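Local coordinates for protein thiamine pyrophosphokinase (PDB 2G9Z) that probably catalyses the transfer of pyrophosphate from ATP to thiamine, forming the cofactor thiamine pyrophosphate, at residues T157-L169 and L186-V200. Residues are numbered along the deposited sequence; the frame is centred on the assembly and turned at random.
Sequences TKSIHCIQLHYQL and LAKLWNGLNNSSDVV
W190 lays its indole among H161, Q164, L165 and Q168, a knob-into-hole fit between helices 157-169 and 186-195, whose axes pass 9.4 Å apart at 43°. Its CG stands anti to the backbone N (chi1 -175°), which carries the indole out across the other helix. The five-membered ring lies obliquely beside the H161 imidazole, W190 CD1 being 3.7 Å from H161 CD2, while over the six-membered ring Q164 CB makes a CH-pi contact.

Q168 CB touches L193 CD2 at 3.9 Å, and Q168 CG meets the indole in the plane of its edge, 3.8 Å from W190 CZ3. A bend at chi2 (-57°) then turns the amide toward the loop beyond helix 186-195. There Q168 OE1 accepts a short, almost straight bond from V200 N (2.6 Å), the donor tilted out of the carbonyl plane. This bond ties the chain after the Schellman turn at S197 to helix 157-169; a weak one from Q168 NE2 to V200 O supplements it.

L165 sits among L186, L189, W190 and L193, its CD2 3.4 Å from W190 CE3, and L186 among K158, H161, C162 and L165, with L186 CD2 against L165 CD1.

Outside the pair, W190 NE1 bonds to Y234 OH, and K158 NZ to the backbone oxygens of Q148 and S150, close to a bound magnesium ion. S159 and I163 pack on strands 86-90 and 64-68, so helix 155-170 lies between the parallel strands of the mixed sheet and helix 185-195.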
# COMPACT_ATOMS: atom_id res chain seq x y z
N THR A 157 10.00 2.25 -13.20
CA THR A 157 9.95 1.61 -14.50
C THR A 157 11.21 1.87 -15.32
O THR A 157 11.76 0.96 -15.94
CB THR A 157 8.71 2.07 -15.29
OG1 THR A 157 7.53 1.72 -14.55
CG2 THR A 157 8.66 1.41 -16.65
N LYS A 158 11.68 3.12 -15.33
CA LYS A 158 12.89 3.45 -16.06
C LYS A 158 14.05 2.62 -15.54
O LYS A 158 14.90 2.18 -16.31
CB LYS A 158 13.20 4.94 -15.93
CG LYS A 158 12.18 5.82 -16.65
CD LYS A 158 12.27 7.28 -16.22
CE LYS A 158 11.22 8.12 -16.92
NZ LYS A 158 11.22 9.54 -16.50
N SER A 159 14.08 2.39 -14.22
CA SER A 159 15.15 1.60 -13.62
C SER A 159 15.05 0.13 -14.02
O SER A 159 16.07 -0.52 -14.30
CB SER A 159 15.10 1.71 -12.08
OG SER A 159 15.46 3.01 -11.65
N ILE A 160 13.83 -0.41 -14.03
CA ILE A 160 13.63 -1.80 -14.42
C ILE A 160 14.11 -1.98 -15.86
O ILE A 160 14.80 -2.96 -16.18
CB ILE A 160 12.13 -2.20 -14.33
CG1 ILE A 160 11.69 -2.26 -12.87
CG2 ILE A 160 11.91 -3.55 -15.02
CD1 ILE A 160 12.41 -3.33 -12.04
N HIS A 161 13.75 -1.05 -16.73
CA HIS A 161 14.17 -1.11 -18.13
C HIS A 161 15.69 -1.10 -18.22
O HIS A 161 16.28 -1.82 -19.03
CB HIS A 161 13.59 0.07 -18.90
CG HIS A 161 12.18 -0.15 -19.37
ND1 HIS A 161 11.33 0.88 -19.67
CD2 HIS A 161 11.49 -1.29 -19.60
CE1 HIS A 161 10.17 0.39 -20.07
NE2 HIS A 161 10.24 -0.93 -20.03
N CYS A 162 16.31 -0.27 -17.39
CA CYS A 162 17.76 -0.19 -17.36
C CYS A 162 18.33 -1.55 -16.95
O CYS A 162 19.33 -2.01 -17.50
CB CYS A 162 18.22 0.88 -16.37
SG CYS A 162 19.97 0.84 -15.98
N ILE A 163 17.69 -2.18 -15.97
CA ILE A 163 18.13 -3.49 -15.49
C ILE A 163 17.99 -4.54 -16.58
O ILE A 163 18.90 -5.35 -16.80
CB ILE A 163 17.30 -3.92 -14.25
CG1 ILE A 163 17.72 -3.08 -13.04
CG2 ILE A 163 17.50 -5.42 -13.97
CD1 ILE A 163 16.79 -3.19 -11.85
N GLN A 164 16.85 -4.54 -17.25
CA GLN A 164 16.61 -5.50 -18.32
C GLN A 164 17.58 -5.27 -19.47
O GLN A 164 18.12 -6.23 -20.03
CB GLN A 164 15.17 -5.38 -18.81
CG GLN A 164 14.15 -5.94 -17.84
CD GLN A 164 12.74 -5.87 -18.36
OE1 GLN A 164 12.16 -4.78 -18.48
NE2 GLN A 164 12.17 -7.02 -18.69
N LEU A 165 17.79 -4.01 -19.82
CA LEU A 165 18.71 -3.66 -20.90
C LEU A 165 20.15 -4.01 -20.53
O LEU A 165 20.92 -4.43 -21.39
CB LEU A 165 18.58 -2.18 -21.24
CG LEU A 165 17.29 -1.83 -21.99
CD1 LEU A 165 17.16 -0.33 -22.15
CD2 LEU A 165 17.30 -2.52 -23.35
N HIS A 166 20.51 -3.83 -19.27
CA HIS A 166 21.86 -4.15 -18.82
C HIS A 166 22.24 -5.60 -19.11
O HIS A 166 23.31 -5.87 -19.64
CB HIS A 166 22.01 -3.92 -17.31
CG HIS A 166 23.23 -4.55 -16.73
ND1 HIS A 166 24.46 -3.93 -16.72
CD2 HIS A 166 23.43 -5.76 -16.16
CE1 HIS A 166 25.36 -4.73 -16.18
NE2 HIS A 166 24.76 -5.85 -15.83
N TYR A 167 21.36 -6.52 -18.75
CA TYR A 167 21.61 -7.94 -18.97
C TYR A 167 21.55 -8.35 -20.43
O TYR A 167 21.84 -9.49 -20.79
CB TYR A 167 20.65 -8.78 -18.13
CG TYR A 167 21.05 -8.83 -16.68
CD1 TYR A 167 22.14 -9.60 -16.27
CD2 TYR A 167 20.39 -8.06 -15.72
CE1 TYR A 167 22.58 -9.59 -14.95
CE2 TYR A 167 20.82 -8.04 -14.39
CZ TYR A 167 21.92 -8.81 -14.01
OH TYR A 167 22.37 -8.78 -12.71
N GLN A 168 21.18 -7.41 -21.29
CA GLN A 168 21.11 -7.69 -22.71
C GLN A 168 22.29 -7.09 -23.45
O GLN A 168 22.91 -7.74 -24.29
CB GLN A 168 19.81 -7.14 -23.31
CG GLN A 168 18.54 -7.83 -22.86
CD GLN A 168 18.57 -9.32 -23.13
OE1 GLN A 168 18.87 -9.75 -24.25
NE2 GLN A 168 18.24 -10.11 -22.12
N LEU A 169 22.62 -5.85 -23.10
CA LEU A 169 23.69 -5.11 -23.78
C LEU A 169 25.00 -4.85 -23.04
O LEU A 169 26.05 -4.76 -23.68
CB LEU A 169 23.13 -3.77 -24.26
CG LEU A 169 22.21 -3.72 -25.49
CD1 LEU A 169 21.31 -4.94 -25.54
CD2 LEU A 169 21.40 -2.44 -25.44
N LEU A 186 15.42 4.59 -22.85
CA LEU A 186 15.38 3.26 -22.26
C LEU A 186 14.14 2.51 -22.73
O LEU A 186 14.22 1.34 -23.12
CB LEU A 186 15.38 3.33 -20.73
CG LEU A 186 16.63 3.89 -20.04
CD1 LEU A 186 16.39 3.91 -18.53
CD2 LEU A 186 17.85 3.03 -20.38
N ALA A 187 13.00 3.19 -22.67
CA ALA A 187 11.73 2.59 -23.08
C ALA A 187 11.78 2.24 -24.56
O ALA A 187 11.37 1.14 -24.96
CB ALA A 187 10.59 3.56 -22.81
N LYS A 188 12.26 3.17 -25.37
CA LYS A 188 12.37 2.94 -26.81
C LYS A 188 13.30 1.76 -27.07
O LYS A 188 12.91 0.79 -27.71
CB LYS A 188 12.91 4.18 -27.52
CG LYS A 188 11.95 5.37 -27.51
CD LYS A 188 12.56 6.58 -28.20
CE LYS A 188 11.59 7.74 -28.23
NZ LYS A 188 12.15 8.92 -28.94
N LEU A 189 14.52 1.85 -26.54
CA LEU A 189 15.51 0.80 -26.73
C LEU A 189 14.97 -0.58 -26.38
O LEU A 189 15.12 -1.52 -27.16
CB LEU A 189 16.75 1.09 -25.88
CG LEU A 189 18.10 0.57 -26.39
CD1 LEU A 189 19.17 0.80 -25.33
CD2 LEU A 189 18.02 -0.90 -26.73
N TRP A 190 14.34 -0.72 -25.22
CA TRP A 190 13.80 -2.01 -24.82
C TRP A 190 12.79 -2.48 -25.86
O TRP A 190 12.74 -3.67 -26.20
CB TRP A 190 13.13 -1.92 -23.44
CG TRP A 190 12.65 -3.24 -22.90
CD1 TRP A 190 11.39 -3.55 -22.48
CD2 TRP A 190 13.44 -4.43 -22.70
NE1 TRP A 190 11.34 -4.85 -22.02
CE2 TRP A 190 12.58 -5.41 -22.15
CE3 TRP A 190 14.78 -4.76 -22.93
CZ2 TRP A 190 13.02 -6.70 -21.83
CZ3 TRP A 190 15.22 -6.05 -22.61
CH2 TRP A 190 14.34 -7.00 -22.06
N ASN A 191 11.99 -1.55 -26.36
CA ASN A 191 10.98 -1.87 -27.37
C ASN A 191 11.63 -2.23 -28.71
O ASN A 191 11.33 -3.27 -29.30
CB ASN A 191 10.04 -0.68 -27.56
CG ASN A 191 8.97 -0.94 -28.61
OD1 ASN A 191 8.89 -0.25 -29.62
ND2 ASN A 191 8.14 -1.95 -28.37
N GLY A 192 12.53 -1.37 -29.18
CA GLY A 192 13.20 -1.62 -30.44
C GLY A 192 14.00 -2.90 -30.43
O GLY A 192 14.05 -3.63 -31.43
N LEU A 193 14.63 -3.19 -29.29
CA LEU A 193 15.45 -4.39 -29.15
C LEU A 193 14.61 -5.64 -29.35
O LEU A 193 15.08 -6.63 -29.92
CB LEU A 193 16.09 -4.41 -27.76
CG LEU A 193 17.14 -5.50 -27.50
CD1 LEU A 193 18.38 -5.24 -28.33
CD2 LEU A 193 17.49 -5.51 -26.02
N ASN A 194 13.36 -5.60 -28.90
CA ASN A 194 12.46 -6.73 -29.05
C ASN A 194 11.98 -6.88 -30.49
O ASN A 194 11.90 -8.00 -31.00
CB ASN A 194 11.26 -6.59 -28.11
CG ASN A 194 11.64 -6.82 -26.66
OD1 ASN A 194 12.47 -6.11 -26.10
ND2 ASN A 194 11.03 -7.83 -26.04
N ASN A 195 11.67 -5.76 -31.13
CA ASN A 195 11.22 -5.79 -32.52
C ASN A 195 12.35 -6.29 -33.42
O ASN A 195 12.12 -6.73 -34.55
CB ASN A 195 10.78 -4.40 -32.99
CG ASN A 195 9.57 -3.89 -32.24
OD1 ASN A 195 8.62 -4.63 -31.98
ND2 ASN A 195 9.58 -2.61 -31.90
N SER A 196 13.58 -6.22 -32.90
CA SER A 196 14.76 -6.65 -33.63
C SER A 196 15.13 -8.09 -33.24
O SER A 196 16.08 -8.66 -33.78
CB SER A 196 15.93 -5.71 -33.31
OG SER A 196 17.08 -6.04 -34.08
N SER A 197 14.36 -8.66 -32.32
CA SER A 197 14.59 -10.03 -31.84
C SER A 197 16.00 -10.25 -31.30
O SER A 197 16.55 -11.34 -31.42
CB SER A 197 14.32 -11.04 -32.97
OG SER A 197 12.95 -11.03 -33.35
N ASP A 198 16.57 -9.21 -30.69
CA ASP A 198 17.91 -9.30 -30.12
C ASP A 198 17.86 -9.48 -28.61
O ASP A 198 18.81 -9.14 -27.90
CB ASP A 198 18.71 -8.03 -30.44
CG ASP A 198 19.27 -8.03 -31.85
OD1 ASP A 198 20.15 -8.87 -32.13
OD2 ASP A 198 18.83 -7.20 -32.67
N VAL A 199 16.74 -10.01 -28.11
CA VAL A 199 16.57 -10.21 -26.68
C VAL A 199 16.76 -11.65 -26.22
O VAL A 199 16.13 -12.57 -26.75
CB VAL A 199 15.18 -9.73 -26.21
CG1 VAL A 199 15.03 -9.95 -24.72
CG2 VAL A 199 14.98 -8.26 -26.56
N VAL A 200 17.63 -11.83 -25.23
CA VAL A 200 17.90 -13.15 -24.66
C VAL A 200 16.78 -13.44 -23.68
O VAL A 200 16.88 -13.15 -22.49
CB VAL A 200 19.25 -13.16 -23.91
CG1 VAL A 200 19.52 -14.54 -23.32
CG2 VAL A 200 20.37 -12.76 -24.85